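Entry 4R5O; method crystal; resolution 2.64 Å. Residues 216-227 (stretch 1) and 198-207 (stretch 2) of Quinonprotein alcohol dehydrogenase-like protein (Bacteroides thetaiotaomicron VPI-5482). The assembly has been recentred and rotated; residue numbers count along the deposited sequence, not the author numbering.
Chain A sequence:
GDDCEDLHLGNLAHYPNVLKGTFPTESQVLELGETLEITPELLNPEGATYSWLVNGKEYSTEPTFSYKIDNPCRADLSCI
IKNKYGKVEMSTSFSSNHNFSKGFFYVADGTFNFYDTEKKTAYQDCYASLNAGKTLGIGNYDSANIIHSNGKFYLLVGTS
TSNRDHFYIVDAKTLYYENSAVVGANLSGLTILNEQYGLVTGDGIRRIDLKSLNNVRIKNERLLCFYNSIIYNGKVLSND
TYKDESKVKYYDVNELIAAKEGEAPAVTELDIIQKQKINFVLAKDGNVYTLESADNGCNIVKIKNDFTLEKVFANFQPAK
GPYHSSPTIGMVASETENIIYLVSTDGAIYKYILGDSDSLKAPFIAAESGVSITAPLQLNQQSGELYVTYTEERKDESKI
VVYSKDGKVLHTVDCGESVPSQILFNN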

# COMPACT_ATOMS: atom_id res chain seq x y z
N VAL A 216 -17.41 -16.01 0.37
CA VAL A 216 -17.96 -17.34 0.10
C VAL A 216 -16.79 -18.21 -0.25
O VAL A 216 -16.01 -17.85 -1.12
CB VAL A 216 -19.07 -17.35 -1.00
CG1 VAL A 216 -19.56 -18.76 -1.30
CG2 VAL A 216 -20.25 -16.44 -0.63
N ARG A 217 -16.66 -19.34 0.44
CA ARG A 217 -15.59 -20.29 0.19
C ARG A 217 -16.07 -21.24 -0.93
O ARG A 217 -16.86 -22.14 -0.69
CB ARG A 217 -15.23 -21.02 1.50
CG ARG A 217 -13.94 -21.76 1.45
CD ARG A 217 -13.52 -22.24 2.82
NE ARG A 217 -12.24 -22.95 2.72
CZ ARG A 217 -11.63 -23.54 3.73
NH1 ARG A 217 -12.18 -23.53 4.94
NH2 ARG A 217 -10.47 -24.15 3.54
N ILE A 218 -15.64 -20.96 -2.17
CA ILE A 218 -16.04 -21.68 -3.38
C ILE A 218 -15.27 -22.99 -3.51
O ILE A 218 -15.86 -24.04 -3.66
CB ILE A 218 -15.80 -20.78 -4.61
CG1 ILE A 218 -16.65 -19.52 -4.56
CG2 ILE A 218 -16.05 -21.56 -5.89
CD1 ILE A 218 -16.05 -18.46 -5.52
N LYS A 219 -13.97 -22.91 -3.48
CA LYS A 219 -13.10 -24.08 -3.58
C LYS A 219 -12.32 -24.19 -2.29
O LYS A 219 -11.79 -23.20 -1.77
CB LYS A 219 -12.20 -23.96 -4.83
CG LYS A 219 -11.33 -25.18 -5.12
CD LYS A 219 -10.58 -24.98 -6.41
CE LYS A 219 -9.77 -26.17 -6.83
NZ LYS A 219 -9.05 -25.93 -8.12
N ASN A 220 -12.27 -25.40 -1.76
CA ASN A 220 -11.57 -25.69 -0.52
C ASN A 220 -10.45 -26.67 -0.85
O ASN A 220 -10.71 -27.84 -1.10
CB ASN A 220 -12.58 -26.21 0.52
CG ASN A 220 -12.08 -26.39 1.92
OD1 ASN A 220 -10.88 -26.56 2.18
ND2 ASN A 220 -13.02 -26.37 2.86
N GLU A 221 -9.22 -26.15 -0.96
CA GLU A 221 -8.03 -26.91 -1.30
C GLU A 221 -6.88 -26.38 -0.48
O GLU A 221 -6.49 -25.24 -0.65
CB GLU A 221 -7.73 -26.85 -2.81
CG GLU A 221 -6.55 -27.70 -3.26
CD GLU A 221 -6.29 -27.72 -4.75
OE1 GLU A 221 -7.26 -27.82 -5.53
OE2 GLU A 221 -5.10 -27.74 -5.14
N ARG A 222 -6.38 -27.21 0.44
CA ARG A 222 -5.29 -26.89 1.36
C ARG A 222 -4.08 -26.35 0.60
O ARG A 222 -3.65 -26.95 -0.39
CB ARG A 222 -4.89 -28.15 2.17
CG ARG A 222 -4.01 -27.85 3.39
CD ARG A 222 -3.65 -29.08 4.20
NE ARG A 222 -2.71 -29.96 3.49
CZ ARG A 222 -1.39 -29.93 3.64
NH1 ARG A 222 -0.82 -29.08 4.49
NH2 ARG A 222 -0.62 -30.77 2.95
N LEU A 223 -3.60 -25.17 1.04
CA LEU A 223 -2.43 -24.47 0.50
C LEU A 223 -2.65 -23.94 -0.95
O LEU A 223 -1.68 -23.46 -1.56
CB LEU A 223 -1.17 -25.39 0.51
CG LEU A 223 -0.73 -25.96 1.87
CD1 LEU A 223 0.39 -26.93 1.71
CD2 LEU A 223 -0.36 -24.85 2.87
N LEU A 224 -3.88 -23.99 -1.50
CA LEU A 224 -4.10 -23.42 -2.85
C LEU A 224 -4.14 -21.90 -2.71
O LEU A 224 -5.03 -21.36 -2.07
CB LEU A 224 -5.36 -23.96 -3.57
CG LEU A 224 -5.79 -23.25 -4.89
CD1 LEU A 224 -4.72 -23.33 -5.94
CD2 LEU A 224 -7.07 -23.81 -5.42
N CYS A 225 -3.17 -21.24 -3.32
CA CYS A 225 -2.98 -19.81 -3.24
C CYS A 225 -2.62 -19.22 -4.60
O CYS A 225 -1.75 -19.75 -5.29
CB CYS A 225 -1.89 -19.50 -2.21
SG CYS A 225 -1.68 -17.74 -1.87
N PHE A 226 -3.24 -18.08 -4.96
CA PHE A 226 -2.81 -17.38 -6.17
C PHE A 226 -1.79 -16.36 -5.70
O PHE A 226 -2.18 -15.26 -5.29
CB PHE A 226 -3.96 -16.74 -7.00
CG PHE A 226 -5.18 -17.53 -7.43
CD1 PHE A 226 -5.21 -18.92 -7.33
CD2 PHE A 226 -6.28 -16.88 -7.99
CE1 PHE A 226 -6.35 -19.65 -7.70
CE2 PHE A 226 -7.40 -17.61 -8.41
CZ PHE A 226 -7.44 -18.99 -8.23
N TYR A 227 -0.50 -16.72 -5.70
CA TYR A 227 0.58 -15.82 -5.26
C TYR A 227 0.57 -14.60 -6.13
O TYR A 227 0.79 -13.51 -5.63
CB TYR A 227 1.95 -16.52 -5.27
CG TYR A 227 1.99 -17.68 -4.31
CD1 TYR A 227 2.00 -17.47 -2.93
CD2 TYR A 227 1.96 -19.00 -4.77
CE1 TYR A 227 1.99 -18.54 -2.03
CE2 TYR A 227 1.95 -20.07 -3.88
CZ TYR A 227 1.98 -19.83 -2.52
OH TYR A 227 1.97 -20.87 -1.63
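Stretch 2 198-207: GLVTGDGIRR

Stretch 2 lies on stretch 1 as the neighbouring strand of an antiparallel sheet, with a beta bulge in the pairing and, beyond it, a loop that wraps the hairpin of stretch 2 and ends in a small apolar cluster. Stretch 2 runs as a strand from Gly198 to Thr201, turns through Gly202 and Asp203, and returns as a second strand from Gly204 to Arg207. The returning strand pairs with the strand from Val216 to Asn220; the two N-to-C directions make an angle of 172°, and the axes approach to 4.5 Å.

Pairing begins with Val216 and Arg207, which exchange two backbone hydrogen bonds: Val216 N to Arg207 O at 2.9 Å and Arg207 N to Val216 O at 2.8 Å. Arg217 faces Arg206 as a non-hydrogen-bonded pair. The register then shifts by one residue, because Ile218 is the extra residue of the bulge, with a psi of -54° that departs from an extended strand. The carbonyl of Ile205 consequently accepts two bonds, from Ile218 N at 2.8 Å and from Lys219 N at 3.1 Å, while Ile205 N returns one to Lys219 O at 2.8 Å. The side chain of Ile218 points toward stretch 2, and its CD1 reaches 3.5 Å from Arg207 NH1.

Gly204 suits its place because it has no side chain. Its phi/psi of 131/-138 would jam a CB against the preceding carbonyl oxygen, and a CB there would also clash with Lys219 O, Glu221 N and Asn220 CA. Gly204 CA lies 3.2 Å from Lys219 O, in a CA-H...O contact.

Past the strand, Glu221 to Leu224 form a type II turn, in which Leu223 adopts a positive phi of 68°. Glu221 N donates to Asp203 O at 3.0 Å. Leu224 O accepts from Gly204 N at 3.2 Å and, weakly, from Gly202 N at 2.9 Å, so one carbonyl of the loop meets the residues before and after Asp203.

Charge is gathered around Asp203. Its carboxylate binds Arg206 within stretch 2, with Arg206 NH2 2.7 Å from Asp203 OD2. The extended Arg217 side chain brings its NH2 3.4 Å from the same OD2, a salt bridge of charges alone since the oxygen lies well out of the guanidinium plane; that NH2 also makes a weak hydrogen bond to Asp203 O at 3.3 Å. The single carboxylate lies close to both arginines and partly offsets their charges; Arg217 NE and Arg206 NH2 are 4.1 Å apart.

On the face shared by Lys219 and Ile205, the aliphatic part of the lysine packs on the isoleucine, Lys219 CD to Ile205 CD1 at 3.9 Å. Ile205 CD1 also lies 3.7 Å from Phe226 CZ, and Leu199 CD1 4.0 Å from Phe226 CE2. Thr201 holds Phe226 in two ways: its OG1 accepts a hydrogen bond from Phe226 N at 2.9 Å, and its methyl CG2 sits over the ring face, 3.7 Å from the Phe226 ring centroid.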

# COMPACT_ATOMS: atom_id res chain seq x y z
N GLY A 198 -13.93 -9.50 -5.54
CA GLY A 198 -12.52 -9.89 -5.47
C GLY A 198 -12.39 -11.35 -5.09
O GLY A 198 -13.39 -12.02 -4.81
N LEU A 199 -11.17 -11.88 -5.09
CA LEU A 199 -10.89 -13.27 -4.67
C LEU A 199 -9.84 -13.29 -3.62
O LEU A 199 -8.84 -12.58 -3.75
CB LEU A 199 -10.45 -14.19 -5.82
CG LEU A 199 -11.32 -14.43 -7.03
CD1 LEU A 199 -10.51 -15.20 -8.06
CD2 LEU A 199 -12.65 -15.16 -6.68
N VAL A 200 -10.03 -14.11 -2.59
CA VAL A 200 -9.04 -14.31 -1.54
C VAL A 200 -8.69 -15.79 -1.58
O VAL A 200 -9.57 -16.65 -1.52
CB VAL A 200 -9.50 -13.80 -0.15
CG1 VAL A 200 -8.52 -14.25 0.94
CG2 VAL A 200 -9.70 -12.27 -0.13
N THR A 201 -7.41 -16.09 -1.79
CA THR A 201 -6.92 -17.47 -1.90
C THR A 201 -5.83 -17.70 -0.82
O THR A 201 -5.30 -16.74 -0.23
CB THR A 201 -6.43 -17.75 -3.33
OG1 THR A 201 -5.45 -16.78 -3.69
CG2 THR A 201 -7.58 -17.66 -4.39
N GLY A 202 -5.54 -18.97 -0.55
CA GLY A 202 -4.59 -19.41 0.46
C GLY A 202 -4.92 -20.79 0.99
O GLY A 202 -4.01 -21.57 1.28
N ASP A 203 -6.22 -21.12 1.07
CA ASP A 203 -6.80 -22.40 1.51
C ASP A 203 -7.82 -22.90 0.49
O ASP A 203 -8.67 -23.74 0.81
CB ASP A 203 -7.45 -22.23 2.89
CG ASP A 203 -8.60 -21.24 3.00
OD1 ASP A 203 -8.96 -20.60 1.97
OD2 ASP A 203 -9.14 -21.09 4.12
N GLY A 204 -7.70 -22.39 -0.73
CA GLY A 204 -8.59 -22.66 -1.85
C GLY A 204 -8.98 -21.33 -2.46
O GLY A 204 -8.13 -20.45 -2.56
N ILE A 205 -10.26 -21.15 -2.82
CA ILE A 205 -10.75 -19.90 -3.44
C ILE A 205 -11.97 -19.38 -2.69
O ILE A 205 -12.97 -20.10 -2.52
CB ILE A 205 -11.08 -20.04 -4.96
CG1 ILE A 205 -9.92 -20.68 -5.74
CG2 ILE A 205 -11.53 -18.69 -5.56
CD1 ILE A 205 -10.27 -21.14 -7.08
N ARG A 206 -11.90 -18.10 -2.30
CA ARG A 206 -12.99 -17.36 -1.66
C ARG A 206 -13.36 -16.16 -2.47
O ARG A 206 -12.46 -15.43 -2.88
CB ARG A 206 -12.61 -16.92 -0.24
CG ARG A 206 -12.22 -18.02 0.69
CD ARG A 206 -11.47 -17.40 1.82
NE ARG A 206 -11.04 -18.38 2.81
CZ ARG A 206 -11.74 -18.68 3.90
NH1 ARG A 206 -12.91 -18.09 4.13
NH2 ARG A 206 -11.27 -19.57 4.76
N ARG A 207 -14.66 -15.95 -2.72
CA ARG A 207 -15.13 -14.73 -3.38
C ARG A 207 -15.46 -13.75 -2.32
O ARG A 207 -16.15 -14.11 -1.37
CB ARG A 207 -16.34 -15.00 -4.30
CG ARG A 207 -16.84 -13.73 -5.02
CD ARG A 207 -18.06 -13.96 -5.88
NE ARG A 207 -19.21 -14.44 -5.11
CZ ARG A 207 -19.64 -15.70 -5.11
NH1 ARG A 207 -19.06 -16.62 -5.88
NH2 ARG A 207 -20.68 -16.05 -4.36